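Local structure of immunity protein (Neisseria meningitidis, 4Q7O) at residues E29-F34 with G51-I56; T39-F44 with S116-A121; E61-D64 with W68-D71. The protein probably protects its own cell by neutralising the toxin that is delivered in contact-dependent growth inhibition. All coordinates share one frame; numbering follows the deposited sequence.

How the contacts relate
Along the chain, helix 22-34 comes first and supplies Glu29-Phe34 to contact 1, which closes at strand 52-55 across a sixteen-residue loop. Within that loop lies helix 37-46, whose Thr39-Phe44 opens contact 2, so contacts 1 and 2 cross; their centres lie about 11 Å apart and their side chains touch. Contact 3 joins the end of strand 58-62 to the loop just after it, spanning three residues. It falls wholly within the 71-residue excursion that ends when helix 104-121 completes contact 2. Contacts 1 and 3 follow in series, and their neighbouring strands 52-55 and 58-62 are linked by a probable hydrogen bond from Lys62 N to Gly51 O (2.9 Å).

Contact 1: residues E29-F34 with G51-I56; sequences ETIYQF and GHFGVI
The last turns of helix 22-34 pack against strand 52-55, an outermost strand of the antiparallel sheet within the chain, and the evidence is a single helix side chain, Ile31, that touches both Phe53 and Val55. Its two meetings use successive carbons of one branch. The CD1 methyl lies 4.0 Å from Phe53 CE2, approaching the ring obliquely, while Ile31 CG1 lies 4.1 Å from Val55 CG2. With CG1 set beside the backbone N (chi1 -66°) and the chain carried on in extended form to CD1 (chi2 168°), the branch has Val55 near its middle and Phe53 at its end. The Ile31 and Phe53 side chains point in opposing senses and lie alongside each other, whereas the axes of the Ile31 and Val55 side chains are inclined to one another. No hydrogen bond joins the two segments, and the buried surface is modest, 115 Å² in all. In this alpha+beta fold, with helices packed on an antiparallel sheet, the strand presents Phe53 and Val55, two residues apart, on the same side, and Gly54 between them has no side chain. The CA atoms of Ile31 and Val55 are the nearest pair across the contact, at 8.0 Å. Phe53 CG stands anti to its backbone N (chi1 174°), a setting that carries the ring forward from the strand; its far part meets Ile31, and helix 37-46 adds Thr39 and Cys43 around the same ring. Along one edge the strand is hydrogen-bonded to strand 58-62, where Phe53 pairs with Tyr60. The helix segment also reaches the second subunit: Gln33 NE2 is hydrogen-bonded to Asn96 OD1 and Pro97 O of that chain, and the Phe34 ring meets Phe95 of that chain.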
loop_
_atom_site.group_PDB
_atom_site.type_symbol
_atom_site.label_atom_id
_atom_site.label_comp_id
_atom_site.label_asym_id
_atom_site.label_seq_id
_atom_site.Cartn_x
_atom_site.Cartn_y
_atom_site.Cartn_z
ATOM N N GLU B 29 7.143 -3.217 -1.215
ATOM C CA GLU B 29 7.340 -3.851 0.082
ATOM C C GLU B 29 7.216 -5.361 0.007
ATOM O O GLU B 29 7.988 -6.091 0.629
ATOM C CB GLU B 29 6.374 -3.305 1.133
ATOM C CG GLU B 29 6.502 -3.975 2.505
ATOM C CD GLU B 29 7.894 -3.881 3.121
ATOM O OE1 GLU B 29 8.677 -2.981 2.750
ATOM O OE2 GLU B 29 8.201 -4.717 3.998
ATOM N N THR B 30 6.251 -5.841 -0.765
ATOM C CA THR B 30 6.033 -7.279 -0.805
ATOM C C THR B 30 7.144 -8.005 -1.577
ATOM O O THR B 30 7.556 -9.092 -1.190
ATOM C CB THR B 30 4.619 -7.651 -1.297
ATOM O OG1 THR B 30 4.415 -7.124 -2.605
ATOM C CG2 THR B 30 3.562 -7.087 -0.357
ATOM N N ILE B 31 7.645 -7.404 -2.652
ATOM C CA ILE B 31 8.786 -7.993 -3.355
ATOM C C ILE B 31 10.040 -7.992 -2.481
ATOM O O ILE B 31 10.746 -8.996 -2.382
ATOM C CB ILE B 31 9.060 -7.269 -4.677
ATOM C CG1 ILE B 31 7.887 -7.497 -5.629
ATOM C CG2 ILE B 31 10.373 -7.731 -5.296
ATOM C CD1 ILE B 31 7.916 -6.615 -6.836
ATOM N N TYR B 32 10.311 -6.866 -1.836
ATOM C CA TYR B 32 11.471 -6.765 -0.960
ATOM C C TYR B 32 11.463 -7.800 0.163
ATOM O O TYR B 32 12.477 -8.430 0.453
ATOM C CB TYR B 32 11.548 -5.358 -0.371
ATOM C CG TYR B 32 12.568 -5.202 0.727
ATOM C CD1 TYR B 32 13.922 -5.116 0.438
ATOM C CD2 TYR B 32 12.179 -5.126 2.056
ATOM C CE1 TYR B 32 14.866 -4.962 1.447
ATOM C CE2 TYR B 32 13.106 -4.971 3.068
ATOM C CZ TYR B 32 14.447 -4.893 2.763
ATOM O OH TYR B 32 15.363 -4.735 3.777
ATOM N N GLN B 33 10.319 -7.985 0.802
ATOM C CA GLN B 33 10.296 -8.847 1.971
ATOM C C GLN B 33 10.323 -10.339 1.615
ATOM O O GLN B 33 10.739 -11.164 2.424
ATOM C CB GLN B 33 9.073 -8.535 2.831
ATOM C CG GLN B 33 7.777 -8.961 2.199
ATOM C CD GLN B 33 6.575 -8.531 3.003
ATOM O OE1 GLN B 33 6.677 -7.687 3.900
ATOM N NE2 GLN B 33 5.420 -9.102 2.680
ATOM N N PHE B 34 9.880 -10.687 0.411
ATOM C CA PHE B 34 9.651 -12.087 0.072
ATOM C C PHE B 34 10.672 -12.635 -0.925
ATOM O O PHE B 34 11.105 -13.786 -0.819
ATOM C CB PHE B 34 8.230 -12.247 -0.464
ATOM C CG PHE B 34 7.843 -13.655 -0.754
ATOM C CD1 PHE B 34 7.467 -14.505 0.272
ATOM C CD2 PHE B 34 7.824 -14.122 -2.056
ATOM C CE1 PHE B 34 7.100 -15.812 0.004
ATOM C CE2 PHE B 34 7.453 -15.424 -2.333
ATOM C CZ PHE B 34 7.096 -16.272 -1.304
ATOM N N GLY B 51 10.420 -4.042 -20.021
ATOM C CA GLY B 51 9.235 -3.283 -19.677
ATOM C C GLY B 51 8.250 -4.078 -18.833
ATOM O O GLY B 51 7.136 -3.629 -18.574
ATOM N N HIS B 52 8.650 -5.262 -18.385
ATOM C CA HIS B 52 7.757 -6.057 -17.550
ATOM C C HIS B 52 8.498 -6.924 -16.544
ATOM O O HIS B 52 9.654 -7.293 -16.747
ATOM C CB HIS B 52 6.817 -6.912 -18.411
ATOM C CG HIS B 52 7.522 -7.952 -19.222
ATOM N ND1 HIS B 52 7.748 -9.230 -18.757
ATOM C CD2 HIS B 52 8.061 -7.901 -20.462
ATOM C CE1 HIS B 52 8.395 -9.921 -19.677
ATOM N NE2 HIS B 52 8.594 -9.141 -20.724
ATOM N N PHE B 53 7.817 -7.227 -15.449
ATOM C CA PHE B 53 8.367 -8.056 -14.394
ATOM C C PHE B 53 7.206 -8.639 -13.626
ATOM O O PHE B 53 6.224 -7.948 -13.379
ATOM C CB PHE B 53 9.225 -7.208 -13.451
ATOM C CG PHE B 53 9.720 -7.959 -12.239
ATOM C CD1 PHE B 53 10.911 -8.670 -12.286
ATOM C CD2 PHE B 53 8.991 -7.949 -11.054
ATOM C CE1 PHE B 53 11.362 -9.354 -11.176
ATOM C CE2 PHE B 53 9.436 -8.637 -9.940
ATOM C CZ PHE B 53 10.623 -9.343 -10.001
ATOM N N GLY B 54 7.322 -9.897 -13.226
ATOM C CA GLY B 54 6.244 -10.529 -12.497
ATOM C C GLY B 54 6.702 -11.618 -11.548
ATOM O O GLY B 54 7.543 -12.450 -11.889
ATOM N N VAL B 55 6.150 -11.575 -10.340
ATOM C CA VAL B 55 6.280 -12.637 -9.358
ATOM C C VAL B 55 4.883 -12.983 -8.877
ATOM O O VAL B 55 3.908 -12.338 -9.268
ATOM C CB VAL B 55 7.149 -12.208 -8.156
ATOM C CG1 VAL B 55 8.590 -12.032 -8.589
ATOM C CG2 VAL B 55 6.605 -10.918 -7.532
ATOM N N ILE B 56 4.774 -14.001 -8.032
ATOM C CA ILE B 56 3.471 -14.323 -7.471
ATOM C C ILE B 56 3.027 -13.150 -6.598
ATOM O O ILE B 56 3.735 -12.753 -5.664
ATOM C CB ILE B 56 3.474 -15.652 -6.682
ATOM C CG1 ILE B 56 3.841 -16.815 -7.607
ATOM C CG2 ILE B 56 2.107 -15.890 -6.056
ATOM C CD1 ILE B 56 3.952 -18.164 -6.907
#

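Contact 2: residues T39-F44 with S116-A121; sequences TLLECF and SDFLIA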
loop_
_atom_site.group_PDB
_atom_site.type_symbol
_atom_site.label_atom_id
_atom_site.label_comp_id
_atom_site.label_asym_id
_atom_site.label_seq_id
_atom_site.Cartn_x
_atom_site.Cartn_y
_atom_site.Cartn_z
ATOM N N THR B 39 16.648 -10.647 -6.994
ATOM C CA THR B 39 15.370 -10.522 -7.700
ATOM C C THR B 39 14.853 -9.081 -7.693
ATOM O O THR B 39 14.396 -8.570 -8.720
ATOM C CB THR B 39 14.328 -11.467 -7.102
ATOM O OG1 THR B 39 14.737 -12.814 -7.367
ATOM C CG2 THR B 39 12.939 -11.217 -7.700
ATOM N N LEU B 40 14.934 -8.420 -6.546
ATOM C CA LEU B 40 14.539 -7.014 -6.476
ATOM C C LEU B 40 15.348 -6.150 -7.448
ATOM O O LEU B 40 14.793 -5.274 -8.104
ATOM C CB LEU B 40 14.677 -6.488 -5.052
ATOM C CG LEU B 40 14.255 -5.037 -4.811
ATOM C CD1 LEU B 40 12.778 -4.809 -5.154
ATOM C CD2 LEU B 40 14.540 -4.652 -3.370
ATOM N N LEU B 41 16.651 -6.400 -7.548
ATOM C CA LEU B 41 17.480 -5.686 -8.515
ATOM C C LEU B 41 16.979 -5.889 -9.946
ATOM O O LEU B 41 16.946 -4.941 -10.729
ATOM C CB LEU B 41 18.957 -6.075 -8.381
ATOM C CG LEU B 41 19.670 -5.480 -7.168
ATOM C CD1 LEU B 41 21.088 -6.002 -7.100
ATOM C CD2 LEU B 41 19.676 -3.975 -7.251
ATOM N N GLU B 42 16.557 -7.111 -10.277
ATOM C CA GLU B 42 16.016 -7.377 -11.614
ATOM C C GLU B 42 14.696 -6.637 -11.827
ATOM O O GLU B 42 14.437 -6.113 -12.915
ATOM C CB GLU B 42 15.853 -8.883 -11.858
ATOM C CG GLU B 42 17.173 -9.653 -11.863
ATOM C CD GLU B 42 18.173 -9.108 -12.864
ATOM O OE1 GLU B 42 17.811 -8.941 -14.047
ATOM O OE2 GLU B 42 19.323 -8.839 -12.460
ATOM N N CYS B 43 13.875 -6.597 -10.782
ATOM C CA CYS B 43 12.651 -5.801 -10.789
ATOM C C CYS B 43 12.945 -4.326 -11.100
ATOM O O CYS B 43 12.262 -3.712 -11.916
ATOM C CB CYS B 43 11.925 -5.928 -9.442
ATOM S SG CYS B 43 10.515 -4.842 -9.242
ATOM N N PHE B 44 13.979 -3.765 -10.470
ATOM C CA PHE B 44 14.381 -2.387 -10.750
ATOM C C PHE B 44 14.861 -2.208 -12.192
ATOM O O PHE B 44 14.626 -1.170 -12.805
ATOM C CB PHE B 44 15.487 -1.917 -9.793
ATOM C CG PHE B 44 15.005 -1.575 -8.407
ATOM C CD1 PHE B 44 14.025 -0.611 -8.216
ATOM C CD2 PHE B 44 15.592 -2.162 -7.291
ATOM C CE1 PHE B 44 13.606 -0.276 -6.939
ATOM C CE2 PHE B 44 15.183 -1.830 -6.012
ATOM C CZ PHE B 44 14.183 -0.890 -5.837
ATOM N N SER B 116 16.531 4.264 -4.353
ATOM C CA SER B 116 17.217 5.110 -3.390
ATOM C C SER B 116 16.985 4.605 -1.965
ATOM O O SER B 116 17.940 4.452 -1.195
ATOM C CB SER B 116 16.728 6.551 -3.510
ATOM O OG SER B 116 17.246 7.333 -2.457
ATOM N N ASP B 117 15.721 4.376 -1.606
ATOM C CA ASP B 117 15.404 3.803 -0.294
ATOM C C ASP B 117 16.193 2.517 -0.076
ATOM O O ASP B 117 16.771 2.297 0.994
ATOM C CB ASP B 117 13.905 3.477 -0.163
ATOM C CG ASP B 117 13.024 4.712 0.006
ATOM O OD1 ASP B 117 13.512 5.767 0.459
ATOM O OD2 ASP B 117 11.814 4.612 -0.293
ATOM N N PHE B 118 16.224 1.672 -1.101
ATOM C CA PHE B 118 16.897 0.386 -0.998
ATOM C C PHE B 118 18.407 0.529 -0.783
ATOM O O PHE B 118 18.976 -0.096 0.116
ATOM C CB PHE B 118 16.614 -0.477 -2.232
ATOM C CG PHE B 118 17.346 -1.788 -2.218
ATOM C CD1 PHE B 118 16.946 -2.812 -1.368
ATOM C CD2 PHE B 118 18.445 -1.993 -3.034
ATOM C CE1 PHE B 118 17.628 -4.020 -1.344
ATOM C CE2 PHE B 118 19.135 -3.200 -3.012
ATOM C CZ PHE B 118 18.724 -4.214 -2.168
ATOM N N LEU B 119 19.067 1.335 -1.608
ATOM C CA LEU B 119 20.518 1.464 -1.480
ATOM C C LEU B 119 20.907 2.170 -0.174
ATOM O O LEU B 119 21.974 1.906 0.396
ATOM C CB LEU B 119 21.133 2.149 -2.708
ATOM C CG LEU B 119 20.833 3.631 -2.942
ATOM C CD1 LEU B 119 21.834 4.544 -2.222
ATOM C CD2 LEU B 119 20.810 3.936 -4.440
ATOM N N ILE B 120 20.044 3.069 0.298
ATOM C CA ILE B 120 20.301 3.760 1.560
ATOM C C ILE B 120 20.276 2.746 2.700
ATOM O O ILE B 120 21.136 2.770 3.582
ATOM C CB ILE B 120 19.292 4.907 1.806
ATOM C CG1 ILE B 120 19.630 6.084 0.886
ATOM C CG2 ILE B 120 19.323 5.366 3.262
ATOM C CD1 ILE B 120 18.564 7.165 0.808
ATOM N N ALA B 121 19.318 1.827 2.644
ATOM C CA ALA B 121 19.162 0.804 3.681
ATOM C C ALA B 121 20.173 -0.332 3.555
ATOM O O ALA B 121 20.521 -0.964 4.552
ATOM C CB ALA B 121 17.741 0.247 3.661
#
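Leu40 O accepts the backbone hydrogen bond of Phe44 N at 2.9 Å, and this one helical turn sets Leu40 and Phe44 on the side that receives Phe118. The methyl CD2 of Leu40 sits over one face of the Phe118 ring, 4.0 Å from the ring centroid and 29° off the normal, which qualifies as a CH-pi contact. It is displaced toward one side of the ring: Leu40 CD2 is 3.6 Å from Phe118 CD1 and 3.7 Å from Phe118 CE1. Phe118 gets there because its CG is anti to the backbone N (chi1 177°), sending the ring out from helix 104-121 to meet a leucine coming from the opposite direction. The two short helical segments run roughly antiparallel, at 148°, with their axes 12.3 Å apart at closest, a gap bridged entirely by side chains in this helical layer of the fold. Leu41 CD2 reaches Phe118 CE2 at 4.3 Å, obliquely to the ring. Nearer the backbone, Phe118 CB lies 4.3 Å from Phe44 CE2, so three residues of helix 37-46 approach Phe118 from the same side of its ring plane. All four residues are buried. The Phe118 ring also meets the rings of His122 and Tyr125, and Cys129 of helix 126-139 packs against it.

Contact 3: residues E61-D64 with W68-D71; sequences EKID and WIGD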
loop_
_atom_site.group_PDB
_atom_site.type_symbol
_atom_site.label_atom_id
_atom_site.label_comp_id
_atom_site.label_asym_id
_atom_site.label_seq_id
_atom_site.Cartn_x
_atom_site.Cartn_y
_atom_site.Cartn_z
ATOM N N GLU B 61 3.692 -4.139 -16.202
ATOM C CA GLU B 61 3.876 -4.294 -17.628
ATOM C C GLU B 61 3.590 -2.951 -18.274
ATOM O O GLU B 61 2.523 -2.371 -18.055
ATOM C CB GLU B 61 2.920 -5.364 -18.157
ATOM C CG GLU B 61 3.080 -5.733 -19.612
ATOM C CD GLU B 61 2.011 -6.719 -20.052
ATOM O OE1 GLU B 61 1.043 -6.922 -19.286
ATOM O OE2 GLU B 61 2.140 -7.291 -21.154
ATOM N N LYS B 62 4.543 -2.435 -19.042
ATOM C CA LYS B 62 4.262 -1.270 -19.867
ATOM C C LYS B 62 3.102 -1.600 -20.799
ATOM O O LYS B 62 3.010 -2.714 -21.325
ATOM C CB LYS B 62 5.489 -0.874 -20.680
ATOM C CG LYS B 62 6.600 -0.280 -19.842
ATOM C CD LYS B 62 7.750 0.190 -20.707
ATOM C CE LYS B 62 8.816 0.877 -19.869
ATOM N NZ LYS B 62 9.994 1.305 -20.677
ATOM N N ILE B 63 2.216 -0.630 -21.001
ATOM C CA ILE B 63 1.018 -0.865 -21.789
ATOM C C ILE B 63 1.291 -0.582 -23.253
ATOM O O ILE B 63 1.712 0.520 -23.614
ATOM C CB ILE B 63 -0.148 -0.006 -21.279
ATOM C CG1 ILE B 63 -0.557 -0.483 -19.879
ATOM C CG2 ILE B 63 -1.333 -0.072 -22.238
ATOM C CD1 ILE B 63 -1.553 0.404 -19.190
ATOM N N ASP B 64 1.071 -1.590 -24.091
ATOM C CA ASP B 64 1.202 -1.427 -25.528
ATOM C C ASP B 64 -0.100 -0.862 -26.069
ATOM O O ASP B 64 -1.068 -1.597 -26.264
ATOM C CB ASP B 64 1.487 -2.778 -26.181
ATOM C CG ASP B 64 1.744 -2.667 -27.670
ATOM O OD1 ASP B 64 1.482 -1.599 -28.260
ATOM O OD2 ASP B 64 2.211 -3.663 -28.251
ATOM N N TRP B 68 -4.966 -4.217 -27.748
ATOM C CA TRP B 68 -6.231 -4.038 -27.046
ATOM C C TRP B 68 -6.024 -3.512 -25.636
ATOM O O TRP B 68 -5.196 -4.031 -24.892
ATOM C CB TRP B 68 -6.949 -5.377 -26.958
ATOM C CG TRP B 68 -8.374 -5.301 -26.523
ATOM C CD1 TRP B 68 -9.377 -4.561 -27.096
ATOM C CD2 TRP B 68 -8.978 -6.045 -25.463
ATOM N NE1 TRP B 68 -10.558 -4.785 -26.434
ATOM C CE2 TRP B 68 -10.341 -5.694 -25.429
ATOM C CE3 TRP B 68 -8.491 -6.966 -24.524
ATOM C CZ2 TRP B 68 -11.229 -6.233 -24.492
ATOM C CZ3 TRP B 68 -9.367 -7.503 -23.601
ATOM C CH2 TRP B 68 -10.722 -7.134 -23.588
ATOM N N ILE B 69 -6.790 -2.493 -25.261
ATOM C CA ILE B 69 -6.756 -2.000 -23.884
ATOM C C ILE B 69 -8.103 -2.142 -23.172
ATOM O O ILE B 69 -8.284 -1.634 -22.072
ATOM C CB ILE B 69 -6.242 -0.552 -23.795
ATOM C CG1 ILE B 69 -7.139 0.400 -24.584
ATOM C CG2 ILE B 69 -4.806 -0.470 -24.302
ATOM C CD1 ILE B 69 -6.818 1.869 -24.363
ATOM N N GLY B 70 -9.032 -2.865 -23.791
ATOM C CA GLY B 70 -10.368 -3.007 -23.242
ATOM C C GLY B 70 -10.426 -3.601 -21.847
ATOM O O GLY B 70 -11.312 -3.262 -21.059
ATOM N N ASP B 71 -9.488 -4.485 -21.525
ATOM C CA ASP B 71 -9.477 -5.084 -20.192
ATOM C C ASP B 71 -8.814 -4.203 -19.117
ATOM O O ASP B 71 -8.692 -4.612 -17.959
ATOM C CB ASP B 71 -8.886 -6.497 -20.216
ATOM C CG ASP B 71 -7.493 -6.543 -20.797
ATOM O OD1 ASP B 71 -7.016 -5.501 -21.300
ATOM O OD2 ASP B 71 -6.879 -7.635 -20.765
HETATM O O HOH W 1 -2.449 -3.624 -24.879
#
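Trp68 meets Asp64 through one water molecule, which donates to both backbone carbonyls: it lies 2.8 Å from Trp68 O and 2.8 Å from Asp64 O, bridging the two segments where no direct hydrogen bond forms. Ile69 supplies the direct contact. Its CG2 methyl lies 4.1 Å from Ile63 CG2, and the two isoleucine side chains cross at about a right angle. Ile69 CG2 is placed beside its backbone N, anti to the carbonyl carbon, and it also comes within 4.4 Å of Asp64 O. Gly70 then begins a 3-10 turn that folds back over the indole: Gly70 N stands 3.4 Å above the plane of the Trp68 ring, offset toward the rim. Asp71 N follows over the same face at 3.5 Å, and the absence of a side chain on Gly70 lets the ring lie this close. The Asp64 carboxylate looks elsewhere, to Thr66 OG1 and, in a salt bridge, to Arg67. This surface loop follows strand 58-62; Ile63 is hydrogen-bonded through its backbone to Ser86 of strand 86-91, Ile69 rests on loop residues Phe78 and Ile81, and Lys62 lies against helix 104-121.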